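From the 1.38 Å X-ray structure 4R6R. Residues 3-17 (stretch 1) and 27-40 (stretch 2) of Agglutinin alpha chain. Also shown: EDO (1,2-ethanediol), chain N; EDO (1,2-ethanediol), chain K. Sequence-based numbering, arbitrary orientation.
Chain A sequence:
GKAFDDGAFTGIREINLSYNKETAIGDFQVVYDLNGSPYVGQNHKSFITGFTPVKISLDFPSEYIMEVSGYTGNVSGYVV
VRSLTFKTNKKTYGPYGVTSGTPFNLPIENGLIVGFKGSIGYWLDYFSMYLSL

Stretch 1, residues 3-17: AFDDGAFTGIREINL
Stretch 2 (27-40) DFQVVYDLNGSPYV

The strongest polar link between the stretches is the salt bridge of Arg13 with Asp33. Arg13 (chi1 m, chi2 and chi3 t, chi4 -84°) extends across stretch 2, and Arg13 NE lies 2.8 Å from Asp33 OD1, with Arg13 NH1 2.9 Å from the same oxygen; both nitrogens donate. The carboxylate meets the guanidinium at its edge, where the N-H groups point, while Pro38 CG covers one face. Asp33 (chi1 t, chi2 66°) also uses its second oxygen: Gly36 N donates to Asp33 OD2 at 2.9 Å, tying the salt bridge to the type I' turn from Leu34 to Ser37. Gly36, at phi/psi 94/-6, suits this turn because a CB there would jam against the preceding carbonyl.

Three further bonds across the stretches involve side chains. Tyr32 OH donates to Asp6 OD2 (Asp6 chi1 m) at 2.7 Å, a phenol meeting a carboxylate, and a water bridges Asp6 OD2 and Val30 N at 2.9 Å from each. Asn16 ND2 (chi1 m) donates to Gln29 OE1 (chi1 t, chi2 m) at 2.8 Å and to Glu14 OE2 (chi1 t) at 3.0 Å, so one amide links neighbours along and across the strands. Thr10 OG1 (chi1 m) accepts from Asn35 N at 2.8 Å, nearly linear at 177°, fastening the start of the turn.

The remaining hydrogen bonds across the stretches are backbone to backbone. Strand 14-17 runs antiparallel to strand 27-34, their directions 165° apart and their axes approaching to 4.7 Å; phi/psi are extended, as at Ile15 (-122/129). The register pairs Glu14 with Val31, Ile15 with Val30, Asn16 with Gln29 and Leu17 with Phe28. Asn16 N to Gln29 O and Gln29 N to Asn16 O are both 2.8 Å, as is Val31 N to Glu14 O; Glu14 N reaches Val31 O at 3.0 Å. Earlier, Ile12 pairs with Tyr32, so the register shifts by one at a bulge. Arg13, at phi/psi -98/-39, turns the corner there, and its N also donates to Val31 O, at 2.8 Å. Beyond it Asp33 N donates to Gly11 O at 2.9 Å and Thr10 N to Asp33 O at 2.8 Å. Gly11 has phi/psi 165/-172.

Stretch 2 folds back as a hairpin: Tyr32 N to Tyr39 O and Tyr39 N to Tyr32 O are both 2.8 Å.

Ile15 (chi1 m), Leu17 (chi1 and chi2 p), Phe28 and Val30 (chi1 t) share one face of the sheet, where buried apolar groups pack: Ile15 CG2 to Phe28 CE1 is 3.8 Å and Leu17 CB to Phe28 CD1 4.0 Å. Phe28 (chi1 t, chi2 82°) also meets Phe4 (chi1 p, chi2 -95°), with Phe4 CZ 4.1 Å from Phe28 CD2. On the other face Asn16 bonds Gln29 and Glu14, while Glu14 CB packs 4.0 Å from Val31 CB (Val31 chi1 t).

Phe9 (chi1 m, chi2 -86°) lies in an offset stack with Tyr32 (chi1 m, chi2 -81°), centroids 4.2 Å apart and planes at 18°. Phe9 CE1 approaches Tyr39 CD1 to 3.5 Å, placing this flat apolar ring against both tyrosines of the hairpin. Ile12 CG1 (chi1 m) adds a contact 4.1 Å from Tyr32 CD1.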

# COMPACT_ATOMS: atom_id res chain seq x y z
N ALA A 3 1.78 28.01 -0.12
CA ALA A 3 1.81 26.55 -0.15
C ALA A 3 0.42 26.02 -0.36
O ALA A 3 -0.58 26.60 0.02
CB ALA A 3 2.40 25.94 1.13
N PHE A 4 0.34 24.85 -1.00
CA PHE A 4 -0.92 24.15 -1.16
C PHE A 4 -0.63 22.66 -1.05
O PHE A 4 0.49 22.19 -1.23
CB PHE A 4 -1.59 24.42 -2.49
CG PHE A 4 -0.92 23.76 -3.68
CD1 PHE A 4 0.01 24.46 -4.44
CD2 PHE A 4 -1.31 22.46 -4.14
CE1 PHE A 4 0.63 23.91 -5.56
CE2 PHE A 4 -0.71 21.92 -5.28
CZ PHE A 4 0.23 22.62 -6.01
N ASP A 5 -1.67 21.95 -0.63
CA ASP A 5 -1.56 20.47 -0.50
C ASP A 5 -2.93 19.90 -0.69
O ASP A 5 -3.81 20.05 0.20
CB ASP A 5 -1.01 20.14 0.89
CG ASP A 5 -0.78 18.65 1.12
OD1 ASP A 5 -1.13 17.84 0.26
OD2 ASP A 5 -0.20 18.27 2.18
N ASP A 6 -3.19 19.33 -1.86
CA ASP A 6 -4.52 18.82 -2.15
C ASP A 6 -4.87 17.58 -1.36
O ASP A 6 -6.06 17.43 -1.04
CB ASP A 6 -4.74 18.52 -3.62
CG ASP A 6 -4.80 19.75 -4.48
OD1 ASP A 6 -5.09 20.91 -3.98
OD2 ASP A 6 -4.60 19.64 -5.67
N GLY A 7 -3.86 16.82 -0.98
CA GLY A 7 -4.02 15.51 -0.31
C GLY A 7 -4.03 14.43 -1.34
O GLY A 7 -3.72 14.63 -2.50
N ALA A 8 -4.38 13.23 -0.87
CA ALA A 8 -4.48 12.06 -1.74
C ALA A 8 -5.92 11.62 -2.11
O ALA A 8 -6.81 11.71 -1.25
CB ALA A 8 -3.75 10.90 -1.05
N PHE A 9 -6.09 11.08 -3.32
CA PHE A 9 -7.43 10.78 -3.86
C PHE A 9 -7.35 9.42 -4.51
O PHE A 9 -6.41 8.63 -4.25
CB PHE A 9 -7.89 11.92 -4.81
CG PHE A 9 -8.03 13.19 -4.08
CD1 PHE A 9 -9.22 13.49 -3.41
CD2 PHE A 9 -6.95 14.05 -4.00
CE1 PHE A 9 -9.30 14.64 -2.68
CE2 PHE A 9 -7.03 15.19 -3.25
CZ PHE A 9 -8.21 15.50 -2.57
N THR A 10 -8.34 9.08 -5.36
CA THR A 10 -8.50 7.74 -6.06
C THR A 10 -7.87 7.82 -7.43
O THR A 10 -7.66 6.79 -8.06
CB THR A 10 -10.04 7.41 -6.23
OG1 THR A 10 -10.65 7.56 -4.96
CG2 THR A 10 -10.27 5.95 -6.80
N GLY A 11 -7.61 9.02 -8.01
CA GLY A 11 -7.12 9.11 -9.36
C GLY A 11 -7.29 10.54 -9.85
O GLY A 11 -7.56 11.42 -8.99
N ILE A 12 -7.03 10.74 -11.12
CA ILE A 12 -7.03 12.10 -11.72
C ILE A 12 -7.96 12.12 -12.91
O ILE A 12 -7.92 11.28 -13.82
CB ILE A 12 -5.62 12.57 -12.15
CG1 ILE A 12 -4.77 12.71 -10.87
CG2 ILE A 12 -5.68 13.89 -12.89
CD1 ILE A 12 -3.29 12.86 -11.18
N ARG A 13 -8.91 13.07 -12.89
CA ARG A 13 -9.82 13.26 -14.03
C ARG A 13 -9.40 14.39 -14.96
O ARG A 13 -9.58 14.26 -16.16
CB ARG A 13 -11.27 13.52 -13.54
CG ARG A 13 -11.86 12.21 -12.99
CD ARG A 13 -13.16 12.56 -12.20
NE ARG A 13 -13.89 11.31 -11.79
CZ ARG A 13 -14.73 10.64 -12.57
NH1 ARG A 13 -15.32 9.55 -12.07
NH2 ARG A 13 -15.04 11.11 -13.79
N GLU A 14 -8.90 15.50 -14.45
CA GLU A 14 -8.57 16.65 -15.29
C GLU A 14 -7.57 17.51 -14.56
O GLU A 14 -7.56 17.63 -13.30
CB GLU A 14 -9.87 17.44 -15.51
CG GLU A 14 -9.73 18.66 -16.39
CD GLU A 14 -11.11 19.28 -16.60
OE1 GLU A 14 -11.87 18.75 -17.46
OE2 GLU A 14 -11.46 20.28 -15.95
N ILE A 15 -6.67 18.10 -15.36
CA ILE A 15 -5.72 19.09 -14.78
C ILE A 15 -5.95 20.39 -15.55
O ILE A 15 -6.01 20.40 -16.80
CB ILE A 15 -4.30 18.62 -15.00
CG1 ILE A 15 -4.03 17.38 -14.12
CG2 ILE A 15 -3.35 19.67 -14.51
CD1 ILE A 15 -2.68 16.71 -14.32
N ASN A 16 -6.14 21.45 -14.79
CA ASN A 16 -6.28 22.79 -15.37
C ASN A 16 -5.10 23.65 -14.90
O ASN A 16 -4.97 23.95 -13.72
CB ASN A 16 -7.58 23.41 -14.90
CG ASN A 16 -8.77 22.71 -15.47
OD1 ASN A 16 -9.11 22.87 -16.63
ND2 ASN A 16 -9.41 21.95 -14.64
N LEU A 17 -4.21 24.02 -15.83
CA LEU A 17 -3.04 24.80 -15.43
C LEU A 17 -2.88 25.96 -16.41
O LEU A 17 -3.60 26.04 -17.45
CB LEU A 17 -1.77 23.94 -15.35
CG LEU A 17 -1.27 23.35 -16.68
CD1 LEU A 17 -0.43 24.38 -17.45
CD2 LEU A 17 -0.37 22.16 -16.38
N ASP A 27 -0.90 29.07 -12.76
CA ASP A 27 -1.96 28.52 -11.90
C ASP A 27 -1.96 26.97 -12.07
O ASP A 27 -1.50 26.42 -13.12
CB ASP A 27 -3.32 28.94 -12.43
CG ASP A 27 -3.54 30.48 -12.46
OD1 ASP A 27 -2.87 31.22 -11.79
OD2 ASP A 27 -4.51 30.87 -13.14
N PHE A 28 -2.46 26.31 -11.03
CA PHE A 28 -2.54 24.82 -11.11
C PHE A 28 -3.76 24.41 -10.33
O PHE A 28 -3.94 24.80 -9.18
CB PHE A 28 -1.25 24.25 -10.50
CG PHE A 28 -1.15 22.74 -10.70
CD1 PHE A 28 -0.68 22.24 -11.92
CD2 PHE A 28 -1.48 21.89 -9.64
CE1 PHE A 28 -0.58 20.84 -12.15
CE2 PHE A 28 -1.32 20.49 -9.85
CZ PHE A 28 -0.90 20.00 -11.07
N GLN A 29 -4.56 23.55 -10.95
CA GLN A 29 -5.78 23.00 -10.33
C GLN A 29 -6.05 21.61 -10.88
O GLN A 29 -5.76 21.29 -12.03
CB GLN A 29 -6.94 23.94 -10.66
CG GLN A 29 -8.29 23.61 -9.99
CD GLN A 29 -9.10 22.54 -10.73
OE1 GLN A 29 -8.91 22.26 -11.90
NE2 GLN A 29 -10.07 21.94 -10.00
N VAL A 30 -6.59 20.73 -10.02
CA VAL A 30 -6.86 19.37 -10.44
C VAL A 30 -8.24 18.92 -10.03
O VAL A 30 -8.67 19.18 -8.89
CB VAL A 30 -5.82 18.42 -9.81
CG1 VAL A 30 -5.98 16.96 -10.25
CG2 VAL A 30 -4.36 18.87 -10.12
N VAL A 31 -8.92 18.30 -10.99
CA VAL A 31 -10.14 17.53 -10.65
C VAL A 31 -9.72 16.07 -10.44
O VAL A 31 -9.28 15.43 -11.44
CB VAL A 31 -11.23 17.62 -11.73
CG1 VAL A 31 -12.47 16.81 -11.26
CG2 VAL A 31 -11.57 19.10 -12.00
N TYR A 32 -9.75 15.62 -9.20
CA TYR A 32 -9.40 14.22 -8.92
C TYR A 32 -10.62 13.37 -9.10
O TYR A 32 -11.77 13.87 -9.18
CB TYR A 32 -8.90 14.15 -7.45
CG TYR A 32 -7.67 14.98 -7.19
CD1 TYR A 32 -6.40 14.47 -7.54
CD2 TYR A 32 -7.76 16.31 -6.69
CE1 TYR A 32 -5.25 15.24 -7.27
CE2 TYR A 32 -6.60 17.06 -6.44
CZ TYR A 32 -5.34 16.50 -6.73
OH TYR A 32 -4.15 17.15 -6.60
N ASP A 33 -10.39 12.06 -9.03
CA ASP A 33 -11.51 11.16 -8.70
C ASP A 33 -11.43 10.82 -7.21
O ASP A 33 -10.33 10.61 -6.68
CB ASP A 33 -11.39 9.86 -9.46
CG ASP A 33 -12.62 8.97 -9.22
OD1 ASP A 33 -13.68 9.43 -9.70
OD2 ASP A 33 -12.46 7.94 -8.51
N LEU A 34 -12.57 10.77 -6.56
CA LEU A 34 -12.73 10.31 -5.22
C LEU A 34 -13.83 9.24 -5.19
O LEU A 34 -15.02 9.57 -5.21
CB LEU A 34 -13.03 11.49 -4.26
CG LEU A 34 -13.16 11.01 -2.78
CD1 LEU A 34 -11.88 10.37 -2.19
CD2 LEU A 34 -13.69 12.18 -1.96
N ASN A 35 -13.36 8.02 -5.12
CA ASN A 35 -14.27 6.84 -5.09
C ASN A 35 -15.38 6.99 -6.11
O ASN A 35 -16.56 6.77 -5.79
CB ASN A 35 -14.82 6.70 -3.68
CG ASN A 35 -13.73 6.59 -2.67
OD1 ASN A 35 -13.72 7.36 -1.64
ND2 ASN A 35 -12.78 5.71 -2.93
N GLY A 36 -15.00 7.39 -7.32
CA GLY A 36 -15.93 7.41 -8.46
C GLY A 36 -16.63 8.73 -8.70
O GLY A 36 -17.34 8.84 -9.73
N SER A 37 -16.47 9.72 -7.82
CA SER A 37 -17.03 11.07 -7.96
C SER A 37 -15.93 12.05 -8.25
O SER A 37 -14.87 11.94 -7.65
CB SER A 37 -17.64 11.58 -6.63
OG SER A 37 -18.82 10.83 -6.38
N PRO A 38 -16.13 13.02 -9.13
CA PRO A 38 -15.14 14.10 -9.33
C PRO A 38 -14.97 14.90 -8.06
O PRO A 38 -15.97 15.23 -7.39
CB PRO A 38 -15.74 14.94 -10.48
CG PRO A 38 -16.72 14.01 -11.16
CD PRO A 38 -17.28 13.17 -10.06
N TYR A 39 -13.74 15.16 -7.68
CA TYR A 39 -13.43 16.03 -6.55
C TYR A 39 -12.75 17.23 -7.12
O TYR A 39 -11.66 17.12 -7.71
CB TYR A 39 -12.52 15.30 -5.51
CG TYR A 39 -12.09 16.12 -4.31
CD1 TYR A 39 -11.08 17.10 -4.43
CD2 TYR A 39 -12.71 15.91 -3.06
CE1 TYR A 39 -10.70 17.84 -3.33
CE2 TYR A 39 -12.32 16.67 -1.96
CZ TYR A 39 -11.34 17.62 -2.12
OH TYR A 39 -10.92 18.35 -1.06
N VAL A 40 -13.42 18.37 -7.03
CA VAL A 40 -12.86 19.59 -7.66
C VAL A 40 -11.86 20.24 -6.70
O VAL A 40 -12.22 20.83 -5.66
CB VAL A 40 -14.01 20.55 -7.97
CG1 VAL A 40 -13.41 21.83 -8.58
CG2 VAL A 40 -14.93 19.85 -8.96
C1 EDO N . -5.49 24.16 0.03
O1 EDO N . -6.21 23.99 -1.21
C2 EDO N . -4.21 23.50 -0.19
O2 EDO N . -3.77 23.10 1.06
C1 EDO K . -17.13 10.20 -2.84
O1 EDO K . -17.90 9.56 -3.88
C2 EDO K . -16.72 9.15 -1.80
O2 EDO K . -17.80 8.20 -1.54
O HOH W 1 -6.30 21.41 -7.20
O HOH W 2 -8.17 19.45 -1.21